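Local atomic coordinates of lambda phage protein with carbohydrate-binding module (Shewanella oneidensis, PDB entry 2A5Z), a protein that is of unknown function but binds magnesium and has a jelly-roll fold with a carbohydrate-binding module, so it may bind carbohydrate. Residues 49-55 against 65-70; 87-93 against 244-248; 126-130 against 178-182. One frame throughout, in Å; residues are numbered along the deposited sequence.

Interaction 1: residues 49-55 against 65-70; sequences FYASYDF and ANNISL. With MG (magnesium ion), chain F.
This contact belongs to the core of the jelly-roll, where the two sheets face each other. Strand 49-53 is an edge strand of one sheet within this chain, next to strand 245-254. Residues 65-70 form a hairpin in the other sheet, with a type I' turn from Ala65 to Ile68. Ala65 N to Ile68 O (3.0 Å) and Ile68 N to Ala65 O (2.9 Å) close the turn; Asn66 and Asn67 have positive phi. The axes of strands 49-53 and 68-70 run 30° apart, but 8.6 Å is too far for strand pairing, so side chains fill most of the gap. Ala51 CA is 6.0 Å from Asn66 CA. Ala51 and Tyr53 point toward the hairpin. Ile68 CD1 packs 4.1 Å from Ala51 CB and 4.0 Å from Tyr53 CB. Tyr53 (chi1 t) takes Ala65 CB over one ring face, a CH-pi contact at 3.9 Å from the centroid. Leu70 CD1 lies 3.9 Å from Tyr53 CE2, and Leu70 CD2 4.0 Å from Phe55 CE1. Asp54 O and OD1 each bind MG at 2.2 Å; Phe88, Gly89 and Asp247 complete the site. The hydrogen bond across the segments runs from Asn66 ND2 to Ser52 O, 2.8 Å.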
loop_
_atom_site.group_PDB
_atom_site.type_symbol
_atom_site.label_atom_id
_atom_site.label_comp_id
_atom_site.label_asym_id
_atom_site.label_seq_id
_atom_site.Cartn_x
_atom_site.Cartn_y
_atom_site.Cartn_z
ATOM N N PHE C 49 -15.991 7.180 -3.147
ATOM C CA PHE C 49 -14.768 6.783 -2.476
ATOM C C PHE C 49 -15.003 5.515 -1.677
ATOM O O PHE C 49 -16.006 5.403 -0.979
ATOM C CB PHE C 49 -14.227 7.883 -1.552
ATOM C CG PHE C 49 -13.007 7.459 -0.776
ATOM C CD1 PHE C 49 -11.734 7.628 -1.311
ATOM C CD2 PHE C 49 -13.136 6.863 0.481
ATOM C CE1 PHE C 49 -10.602 7.222 -0.606
ATOM C CE2 PHE C 49 -12.013 6.449 1.190
ATOM C CZ PHE C 49 -10.742 6.630 0.644
ATOM N N TYR C 50 -14.065 4.576 -1.783
ATOM C CA TYR C 50 -14.088 3.357 -0.989
ATOM C C TYR C 50 -12.691 3.003 -0.473
ATOM O O TYR C 50 -11.713 3.099 -1.213
ATOM C CB TYR C 50 -14.647 2.184 -1.810
ATOM C CG TYR C 50 -14.920 0.981 -0.949
ATOM C CD1 TYR C 50 -16.151 0.832 -0.308
ATOM C CD2 TYR C 50 -13.939 0.013 -0.737
ATOM C CE1 TYR C 50 -16.407 -0.267 0.512
ATOM C CE2 TYR C 50 -14.184 -1.089 0.096
ATOM C CZ TYR C 50 -15.414 -1.213 0.709
ATOM O OH TYR C 50 -15.669 -2.290 1.514
ATOM N N ALA C 51 -12.613 2.597 0.793
ATOM C CA ALA C 51 -11.389 2.033 1.366
ATOM C C ALA C 51 -11.745 1.040 2.471
ATOM O O ALA C 51 -12.718 1.233 3.195
ATOM C CB ALA C 51 -10.473 3.131 1.912
ATOM N N SER C 52 -10.970 -0.031 2.582
ATOM C CA SER C 52 -11.166 -0.992 3.659
ATOM C C SER C 52 -9.849 -1.662 4.016
ATOM O O SER C 52 -8.942 -1.750 3.187
ATOM C CB SER C 52 -12.210 -2.040 3.268
ATOM O OG SER C 52 -11.702 -2.892 2.266
ATOM N N TYR C 53 -9.741 -2.109 5.258
ATOM C CA TYR C 53 -8.592 -2.898 5.677
ATOM C C TYR C 53 -9.037 -4.020 6.620
ATOM O O TYR C 53 -9.863 -3.804 7.498
ATOM C CB TYR C 53 -7.490 -2.017 6.283
ATOM C CG TYR C 53 -6.273 -2.822 6.685
ATOM C CD1 TYR C 53 -5.607 -3.625 5.748
ATOM C CD2 TYR C 53 -5.812 -2.817 8.003
ATOM C CE1 TYR C 53 -4.509 -4.391 6.114
ATOM C CE2 TYR C 53 -4.711 -3.575 8.375
ATOM C CZ TYR C 53 -4.069 -4.356 7.419
ATOM O OH TYR C 53 -2.997 -5.115 7.781
ATOM N N ASP C 54 -8.494 -5.220 6.405
ATOM C CA ASP C 54 -8.945 -6.434 7.083
ATOM C C ASP C 54 -7.924 -6.972 8.098
ATOM O O ASP C 54 -8.063 -8.091 8.576
ATOM C CB ASP C 54 -9.279 -7.524 6.042
ATOM C CG ASP C 54 -10.414 -8.451 6.479
ATOM O OD1 ASP C 54 -10.866 -8.379 7.635
ATOM O OD2 ASP C 54 -10.883 -9.268 5.653
ATOM N N PHE C 55 -6.886 -6.195 8.388
ATOM C CA PHE C 55 -5.946 -6.494 9.483
ATOM C C PHE C 55 -5.282 -7.871 9.427
ATOM O O PHE C 55 -5.205 -8.568 10.431
ATOM C CB PHE C 55 -6.614 -6.223 10.847
ATOM C CG PHE C 55 -6.939 -4.779 11.058
ATOM C CD1 PHE C 55 -6.027 -3.934 11.687
ATOM C CD2 PHE C 55 -8.137 -4.247 10.578
ATOM C CE1 PHE C 55 -6.315 -2.581 11.864
ATOM C CE2 PHE C 55 -8.437 -2.902 10.742
ATOM C CZ PHE C 55 -7.526 -2.060 11.386
ATOM N N ALA C 65 -2.576 1.387 5.284
ATOM C CA ALA C 65 -2.935 0.347 4.318
ATOM C C ALA C 65 -4.231 0.749 3.627
ATOM O O ALA C 65 -5.158 1.209 4.280
ATOM C CB ALA C 65 -3.121 -1.010 5.027
ATOM N N ASN C 66 -4.290 0.581 2.311
ATOM C CA ASN C 66 -5.487 0.905 1.517
ATOM C C ASN C 66 -6.113 2.273 1.847
ATOM O O ASN C 66 -7.325 2.373 2.056
ATOM C CB ASN C 66 -6.531 -0.217 1.637
ATOM C CG ASN C 66 -5.941 -1.596 1.399
ATOM O OD1 ASN C 66 -4.972 -1.745 0.656
ATOM N ND2 ASN C 66 -6.528 -2.617 2.032
ATOM N N ASN C 67 -5.268 3.306 1.892
ATOM C CA ASN C 67 -5.660 4.709 2.191
ATOM C C ASN C 67 -5.850 5.055 3.676
ATOM O O ASN C 67 -5.953 6.234 4.027
ATOM C CB ASN C 67 -6.917 5.146 1.405
ATOM C CG ASN C 67 -6.716 5.122 -0.112
ATOM O OD1 ASN C 67 -5.587 5.205 -0.604
ATOM N ND2 ASN C 67 -7.822 5.009 -0.857
ATOM N N ILE C 68 -5.899 4.031 4.528
ATOM C CA ILE C 68 -6.287 4.173 5.937
ATOM C C ILE C 68 -5.051 4.292 6.815
ATOM O O ILE C 68 -4.134 3.478 6.697
ATOM C CB ILE C 68 -7.169 2.977 6.402
ATOM C CG1 ILE C 68 -8.480 2.944 5.607
ATOM C CG2 ILE C 68 -7.470 3.030 7.919
ATOM C CD1 ILE C 68 -9.019 1.532 5.394
ATOM N N SER C 69 -5.042 5.313 7.678
ATOM C CA SER C 69 -3.964 5.529 8.649
ATOM C C SER C 69 -4.056 4.498 9.758
ATOM O O SER C 69 -5.146 4.211 10.237
ATOM C CB SER C 69 -4.074 6.927 9.274
ATOM O OG SER C 69 -4.161 7.930 8.278
ATOM N N LEU C 70 -2.915 3.937 10.157
ATOM C CA LEU C 70 -2.880 2.943 11.226
ATOM C C LEU C 70 -1.883 3.427 12.257
ATOM O O LEU C 70 -0.684 3.189 12.153
ATOM C CB LEU C 70 -2.526 1.557 10.684
ATOM C CG LEU C 70 -3.450 1.016 9.584
ATOM C CD1 LEU C 70 -2.809 -0.167 8.895
ATOM C CD2 LEU C 70 -4.841 0.665 10.145
HETATM MG MG MG F . -9.874 -8.824 9.505
#

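Interaction 2: residues 87-93 against 244-248; sequences HFGVQPI and ISIDL. With MG (magnesium ion), chain F.
Asp247 lies against the bend of residues 87-90, and its carboxylate meets the edge of the His87 imidazole. His87 ND1 donates to Asp247 OD2 at 2.7 Å, with His87 chi1 m and Asp247 chi1 t. The His87 ring also stacks on Trp184. Asp247 OD2 has a second partner, Arg259 of the second subunit. The other oxygen, Asp247 OD1, binds magnesium, as do Asp247 O, Phe88 O and Gly89 O, each 2.2 Å from MG. Asp54 supplies the last two of six ligands. Both segments turn a corner here, at Gly89 and at Asp247, which forms a classic beta bulge with Leu248 opposite Tyr123. Gly89 has phi 77°, and a CB there would crowd the metal. After Gly89 and before Asp247 the segments run antiparallel; strand 245-254 is an inner strand of its jelly-roll sheet. Gln91 and Ile246 form a single hydrogen-bonded pair, CA to CA 5.2 Å: Gln91 N to Ile246 O is 2.8 Å and Ile246 N to Gln91 O is 3.0 Å. Water 1 bridges Ile93 N (3.0 Å) and Ser245 OG (2.5 Å).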
loop_
_atom_site.group_PDB
_atom_site.type_symbol
_atom_site.label_atom_id
_atom_site.label_comp_id
_atom_site.label_asym_id
_atom_site.label_seq_id
_atom_site.Cartn_x
_atom_site.Cartn_y
_atom_site.Cartn_z
ATOM N N HIS C 87 -13.823 -14.218 11.154
ATOM C CA HIS C 87 -13.070 -12.987 11.330
ATOM C C HIS C 87 -11.618 -13.184 10.893
ATOM O O HIS C 87 -10.769 -13.606 11.675
ATOM C CB HIS C 87 -13.205 -12.487 12.778
ATOM C CG HIS C 87 -14.613 -12.128 13.142
ATOM N ND1 HIS C 87 -15.195 -10.935 12.765
ATOM C CD2 HIS C 87 -15.577 -12.833 13.782
ATOM C CE1 HIS C 87 -16.446 -10.904 13.191
ATOM N NE2 HIS C 87 -16.705 -12.045 13.809
ATOM N N PHE C 88 -11.364 -12.890 9.621
ATOM C CA PHE C 88 -10.067 -13.120 8.990
ATOM C C PHE C 88 -9.180 -11.913 9.244
ATOM O O PHE C 88 -9.499 -10.827 8.795
ATOM C CB PHE C 88 -10.272 -13.298 7.482
ATOM C CG PHE C 88 -8.998 -13.392 6.684
ATOM C CD1 PHE C 88 -8.247 -14.566 6.676
ATOM C CD2 PHE C 88 -8.568 -12.323 5.907
ATOM C CE1 PHE C 88 -7.076 -14.659 5.927
ATOM C CE2 PHE C 88 -7.394 -12.408 5.151
ATOM C CZ PHE C 88 -6.648 -13.580 5.164
ATOM N N GLY C 89 -8.072 -12.113 9.950
ATOM C CA GLY C 89 -7.148 -11.035 10.258
ATOM C C GLY C 89 -7.698 -10.170 11.372
ATOM O O GLY C 89 -8.576 -9.358 11.154
ATOM N N VAL C 90 -7.193 -10.360 12.580
ATOM C CA VAL C 90 -7.672 -9.625 13.748
ATOM C C VAL C 90 -6.465 -9.037 14.467
ATOM O O VAL C 90 -5.498 -9.752 14.728
ATOM C CB VAL C 90 -8.449 -10.553 14.728
ATOM C CG1 VAL C 90 -8.842 -9.798 16.021
ATOM C CG2 VAL C 90 -9.691 -11.159 14.051
ATOM N N GLN C 91 -6.527 -7.739 14.773
ATOM C CA GLN C 91 -5.475 -7.060 15.522
ATOM C C GLN C 91 -5.919 -6.826 16.970
ATOM O O GLN C 91 -6.713 -5.914 17.233
ATOM C CB GLN C 91 -5.108 -5.724 14.847
ATOM C CG GLN C 91 -4.056 -4.893 15.581
ATOM C CD GLN C 91 -2.712 -5.574 15.652
ATOM O OE1 GLN C 91 -2.397 -6.247 16.634
ATOM N NE2 GLN C 91 -1.914 -5.423 14.609
ATOM N N PRO C 92 -5.427 -7.667 17.908
ATOM C CA PRO C 92 -5.659 -7.436 19.330
ATOM C C PRO C 92 -4.704 -6.367 19.845
ATOM O O PRO C 92 -3.575 -6.239 19.341
ATOM C CB PRO C 92 -5.342 -8.792 19.974
ATOM C CG PRO C 92 -5.107 -9.741 18.833
ATOM C CD PRO C 92 -4.645 -8.892 17.701
ATOM N N ILE C 93 -5.155 -5.611 20.842
ATOM C CA ILE C 93 -4.437 -4.418 21.294
ATOM C C ILE C 93 -4.365 -4.411 22.826
ATOM O O ILE C 93 -5.361 -4.674 23.504
ATOM C CB ILE C 93 -5.109 -3.118 20.723
ATOM C CG1 ILE C 93 -5.118 -3.150 19.185
ATOM C CG2 ILE C 93 -4.406 -1.852 21.211
ATOM C CD1 ILE C 93 -6.227 -2.321 18.533
ATOM N N ILE C 244 -9.922 -2.905 22.738
ATOM C CA ILE C 244 -10.814 -3.540 21.775
ATOM C C ILE C 244 -10.031 -4.029 20.534
ATOM O O ILE C 244 -9.219 -3.296 19.979
ATOM C CB ILE C 244 -12.045 -2.621 21.481
ATOM C CG1 ILE C 244 -12.997 -2.658 22.701
ATOM C CG2 ILE C 244 -12.751 -3.012 20.177
ATOM C CD1 ILE C 244 -14.256 -1.786 22.608
ATOM N N SER C 245 -10.253 -5.283 20.142
ATOM C CA SER C 245 -9.608 -5.870 18.963
ATOM C C SER C 245 -10.335 -5.455 17.696
ATOM O O SER C 245 -11.538 -5.245 17.720
ATOM C CB SER C 245 -9.587 -7.398 19.061
ATOM O OG SER C 245 -8.957 -7.823 20.258
ATOM N N ILE C 246 -9.609 -5.337 16.587
ATOM C CA ILE C 246 -10.237 -4.965 15.306
ATOM C C ILE C 246 -9.977 -5.999 14.199
ATOM O O ILE C 246 -8.837 -6.436 13.980
ATOM C CB ILE C 246 -9.906 -3.503 14.864
ATOM C CG1 ILE C 246 -10.674 -3.122 13.576
ATOM C CG2 ILE C 246 -8.380 -3.276 14.769
ATOM C CD1 ILE C 246 -10.805 -1.622 13.334
ATOM N N ASP C 247 -11.071 -6.386 13.543
ATOM C CA ASP C 247 -11.075 -7.322 12.427
ATOM C C ASP C 247 -11.047 -6.537 11.107
ATOM O O ASP C 247 -10.262 -6.826 10.219
ATOM C CB ASP C 247 -12.354 -8.181 12.512
ATOM C CG ASP C 247 -12.561 -9.100 11.307
ATOM O OD1 ASP C 247 -11.579 -9.487 10.658
ATOM O OD2 ASP C 247 -13.724 -9.464 11.014
ATOM N N LEU C 248 -11.885 -5.513 11.004
ATOM C CA LEU C 248 -12.206 -4.938 9.710
ATOM C C LEU C 248 -12.771 -3.534 9.869
ATOM O O LEU C 248 -13.585 -3.284 10.762
ATOM C CB LEU C 248 -13.226 -5.849 9.000
ATOM C CG LEU C 248 -13.919 -5.495 7.679
ATOM C CD1 LEU C 248 -12.908 -5.203 6.592
ATOM C CD2 LEU C 248 -14.831 -6.636 7.255
HETATM MG MG MG F . -9.874 -8.824 9.505
HETATM O O HOH W 1 -7.676 -6.582 22.033
#

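Interaction 3: residues 126-130 against 178-182; sequences TPSAF and ALSTS
Two loops of the jelly-roll meet here, one between strands 119-125 and 134-137, the other between strands 169-178 and 184-191. Neither segment is regular helix or strand. Ser128 and Ser182 are the nearest pair, CA to CA 4.7 Å. Ser182 has phi/psi of 44/49°, and its N donates to Pro127 O at 2.9 Å. Thr126 is buried with chi1 p, which turns its hydroxyl to the second loop: Thr126 OG1 donates to Ser180 O at 2.6 Å. Thr126 OG1 also accepts from Thr183 N. Thr126 CG2 lies 4.0 Å from Leu179 CD1; Leu179 is m,t and points toward the first loop. Phe130 starts sideways, but with chi1 m its ring reaches the other loop. Phe130 CZ is 3.9 Å from Leu179 CB. Ser182, chi1 m, puts OG 3.2 Å from Ser128 CA. No other chain of the assembly touches these segments, and the contact is far from the metal. Thr181, chi1 p, lays its methyl over one face of the Phe130 ring, a CH-pi contact with CG2 3.8 Å from the centroid.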
loop_
_atom_site.group_PDB
_atom_site.type_symbol
_atom_site.label_atom_id
_atom_site.label_comp_id
_atom_site.label_asym_id
_atom_site.label_seq_id
_atom_site.Cartn_x
_atom_site.Cartn_y
_atom_site.Cartn_z
ATOM N N THR C 126 -14.884 -7.084 21.806
ATOM C CA THR C 126 -14.621 -6.628 23.163
ATOM C C THR C 126 -13.517 -7.479 23.817
ATOM O O THR C 126 -13.362 -8.657 23.482
ATOM C CB THR C 126 -15.896 -6.610 24.017
ATOM O OG1 THR C 126 -16.571 -7.870 23.914
ATOM C CG2 THR C 126 -16.817 -5.493 23.541
ATOM N N PRO C 127 -12.722 -6.868 24.722
ATOM C CA PRO C 127 -11.682 -7.613 25.439
ATOM C C PRO C 127 -12.283 -8.693 26.353
ATOM O O PRO C 127 -13.498 -8.694 26.588
ATOM C CB PRO C 127 -10.981 -6.525 26.268
ATOM C CG PRO C 127 -11.952 -5.410 26.380
ATOM C CD PRO C 127 -12.767 -5.446 25.125
ATOM N N SER C 128 -11.447 -9.598 26.864
ATOM C CA SER C 128 -11.925 -10.673 27.736
ATOM C C SER C 128 -12.260 -10.209 29.168
ATOM O O SER C 128 -12.902 -10.943 29.938
ATOM C CB SER C 128 -10.928 -11.833 27.753
ATOM O OG SER C 128 -9.695 -11.413 28.296
ATOM N N ALA C 129 -11.805 -9.006 29.520
ATOM C CA ALA C 129 -12.195 -8.331 30.759
ATOM C C ALA C 129 -12.366 -6.853 30.456
ATOM O O ALA C 129 -11.500 -6.244 29.807
ATOM C CB ALA C 129 -11.130 -8.523 31.854
ATOM N N PHE C 130 -13.480 -6.277 30.905
ATOM C CA PHE C 130 -13.638 -4.829 30.880
ATOM C C PHE C 130 -12.800 -4.181 31.989
ATOM O O PHE C 130 -12.468 -4.817 32.987
ATOM C CB PHE C 130 -15.114 -4.423 30.995
ATOM C CG PHE C 130 -15.950 -4.814 29.797
ATOM C CD1 PHE C 130 -15.589 -4.414 28.511
ATOM C CD2 PHE C 130 -17.102 -5.586 29.963
ATOM C CE1 PHE C 130 -16.361 -4.781 27.408
ATOM C CE2 PHE C 130 -17.878 -5.955 28.868
ATOM C CZ PHE C 130 -17.511 -5.558 27.593
ATOM N N ALA C 178 -25.174 -1.986 27.590
ATOM C CA ALA C 178 -24.119 -2.755 28.266
ATOM C C ALA C 178 -23.654 -3.952 27.425
ATOM O O ALA C 178 -24.453 -4.790 27.004
ATOM C CB ALA C 178 -24.559 -3.182 29.668
ATOM N N LEU C 179 -22.350 -4.004 27.171
ATOM C CA LEU C 179 -21.762 -5.015 26.298
ATOM C C LEU C 179 -21.310 -6.242 27.073
ATOM O O LEU C 179 -21.253 -6.218 28.302
ATOM C CB LEU C 179 -20.566 -4.426 25.539
ATOM C CG LEU C 179 -20.759 -3.128 24.755
ATOM C CD1 LEU C 179 -19.398 -2.551 24.416
ATOM C CD2 LEU C 179 -21.607 -3.338 23.490
ATOM N N SER C 180 -20.990 -7.310 26.348
ATOM C CA SER C 180 -20.421 -8.509 26.944
ATOM C C SER C 180 -18.950 -8.619 26.556
ATOM O O SER C 180 -18.562 -8.170 25.479
ATOM C CB SER C 180 -21.185 -9.756 26.477
ATOM O OG SER C 180 -22.497 -9.795 27.028
ATOM N N THR C 181 -18.140 -9.212 27.436
ATOM C CA THR C 181 -16.726 -9.479 27.144
ATOM C C THR C 181 -16.586 -10.532 26.038
ATOM O O THR C 181 -17.522 -11.285 25.772
ATOM C CB THR C 181 -15.942 -9.952 28.396
ATOM O OG1 THR C 181 -16.587 -11.094 28.981
ATOM C CG2 THR C 181 -15.829 -8.837 29.427
ATOM N N SER C 182 -15.427 -10.552 25.387
ATOM C CA SER C 182 -15.103 -11.524 24.324
ATOM C C SER C 182 -16.241 -11.753 23.319
ATOM O O SER C 182 -16.606 -12.896 23.014
ATOM C CB SER C 182 -14.662 -12.842 24.945
ATOM O OG SER C 182 -13.529 -12.624 25.769
#

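Interaction 1 comes first along the chain. Interaction 2 follows, and interaction 3 falls between its two segments. Interactions 1 and 2 have centres about 14 Å apart and share magnesium. Their strands 48-53 and 245-254 are neighbours in one sheet, and both contacts touch the second subunit. The metal therefore ties Asp54 to two later parts of the chain, close to a subunit interface. Interaction 3 also lies about 14 Å from interaction 2, centre to centre, and touches it where Ile244 CG1 meets Pro127 CD at 3.7 Å. Interactions 1 and 3 lie on opposite sides of the chain's centre, with centres about 26 Å apart.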